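Local coordinates for halorhodopsin (Halobacterium salinarum, PDB 2JAF), which pumps chloride ions across the archaeal membrane, driven by light absorbed by its bound retinal, at the interface of chains A and B. Numbering follows the deposited sequence. Chains: chain A/B, Halorhodopsin.

The interface of chains A and B. Residues chain A 61, 64-65, 121, 125; chain B 132-133, 136.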
loop_
_atom_site.group_PDB
_atom_site.type_symbol
_atom_site.label_atom_id
_atom_site.label_comp_id
_atom_site.label_asym_id
_atom_site.label_seq_id
_atom_site.Cartn_x
_atom_site.Cartn_y
_atom_site.Cartn_z
ATOM N N LEU A 61 16.198 -4.197 15.410
ATOM C CA LEU A 61 15.291 -4.146 14.267
ATOM C C LEU A 61 13.875 -4.580 14.643
ATOM O O LEU A 61 12.894 -3.956 14.235
ATOM C CB LEU A 61 15.818 -5.038 13.143
ATOM C CG LEU A 61 14.965 -5.127 11.876
ATOM C CD1 LEU A 61 14.771 -3.739 11.278
ATOM C CD2 LEU A 61 15.642 -6.052 10.879
ATOM N N GLY A 64 12.197 -1.906 16.741
ATOM C CA GLY A 64 11.591 -0.819 15.991
ATOM C C GLY A 64 10.243 -1.198 15.402
ATOM O O GLY A 64 9.281 -0.430 15.478
ATOM N N ALA A 65 10.173 -2.381 14.804
ATOM C CA ALA A 65 8.932 -2.860 14.214
ATOM C C ALA A 65 7.872 -2.967 15.302
ATOM O O ALA A 65 6.694 -2.674 15.076
ATOM C CB ALA A 65 9.155 -4.219 13.567
ATOM N N LEU A 121 5.194 -8.489 10.492
ATOM C CA LEU A 121 6.589 -8.186 10.197
ATOM C C LEU A 121 7.436 -8.536 11.422
ATOM O O LEU A 121 8.474 -9.189 11.309
ATOM C CB LEU A 121 6.756 -6.700 9.859
ATOM C CG LEU A 121 8.206 -6.231 9.682
ATOM C CD1 LEU A 121 8.879 -7.026 8.567
ATOM C CD2 LEU A 121 8.227 -4.746 9.379
ATOM N N LEU A 125 10.239 -11.443 11.381
ATOM C CA LEU A 125 11.653 -11.201 11.642
ATOM C C LEU A 125 12.106 -12.139 12.759
ATOM O O LEU A 125 13.139 -12.793 12.655
ATOM C CB LEU A 125 11.876 -9.742 12.051
ATOM C CG LEU A 125 11.603 -8.687 10.975
ATOM C CD1 LEU A 125 11.697 -7.292 11.567
ATOM C CD2 LEU A 125 12.604 -8.855 9.839
ATOM N N GLY B 132 14.770 -6.740 5.766
ATOM C CA GLY B 132 13.911 -6.522 6.916
ATOM C C GLY B 132 13.924 -5.077 7.370
ATOM O O GLY B 132 12.887 -4.516 7.735
ATOM N N SER B 133 15.109 -4.472 7.358
ATOM C CA SER B 133 15.258 -3.080 7.756
ATOM C C SER B 133 14.528 -2.198 6.744
ATOM O O SER B 133 13.794 -1.285 7.113
ATOM C CB SER B 133 16.741 -2.705 7.809
ATOM O OG SER B 133 16.920 -1.373 8.257
ATOM N N THR B 136 10.772 -2.274 7.384
ATOM C CA THR B 136 10.366 -1.496 8.543
ATOM C C THR B 136 10.375 -0.005 8.260
ATOM O O THR B 136 9.477 0.727 8.685
ATOM C CB THR B 136 11.293 -1.775 9.733
ATOM O OG1 THR B 136 11.369 -3.189 9.956
ATOM C CG2 THR B 136 10.759 -1.108 10.985
#
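A:Leu61 and B:Thr136 bury the most surface among the residues of this patch of the contact between two copies of this retinal protein of the bacteriorhodopsin family, whose transmembrane helices pack side by side. Chain A offers helices 58-82 and 106-127; chain B brings the first turns of helix 131-153 against them. The deposited assembly holds three copies, so this is probably a protomer contact within a trimer. A:Leu61 reaches over the start of the partner helix with CG anti to its backbone N and beside the carbonyl carbon, and both methyls meet chain B. Its CD1 packs at 3.6 Å on CA of B:Ser133 and also comes 3.7 Å from OG1 of B:Thr136. The other methyl, CD2, lies at 3.9 Å from the backbone N of B:Ser133, so the leucine tip spreads over the peptide between B:Gly132 and B:Ser133.

From the other helix of chain A, the side chain of A:Leu121 runs roughly at right angles to that of B:Thr136, its CD2 methyl 3.6 Å from the threonine OG1. That hydroxyl therefore sits between two leucine methyls, one from each chain A helix. It is not left without a partner there: turned beside its own backbone N (chi1 -53°), OG1 donates to the carbonyl O of B:Gly132 one turn earlier, at 3.0 Å. The bond bends to 148° at the carbonyl oxygen, with the donor 29° off the carbonyl plane. This internal link probably helps hold the rotamer in which the CG2 methyl faces helix 58-82.

Packing is looser at the margins. CG2 only skims the backbone of A:Ala65, 4.1 Å from its N, and A:Gly64 lies farther off, with about 4 Å² of its own surface hidden by chain B. On another flank A:Leu125 touches lightly, its CD2 at 4.0 Å from CA of B:Gly132. B:Ser133 meets A:Leu61 mainly through its backbone, with CB a more distant neighbour of CD1.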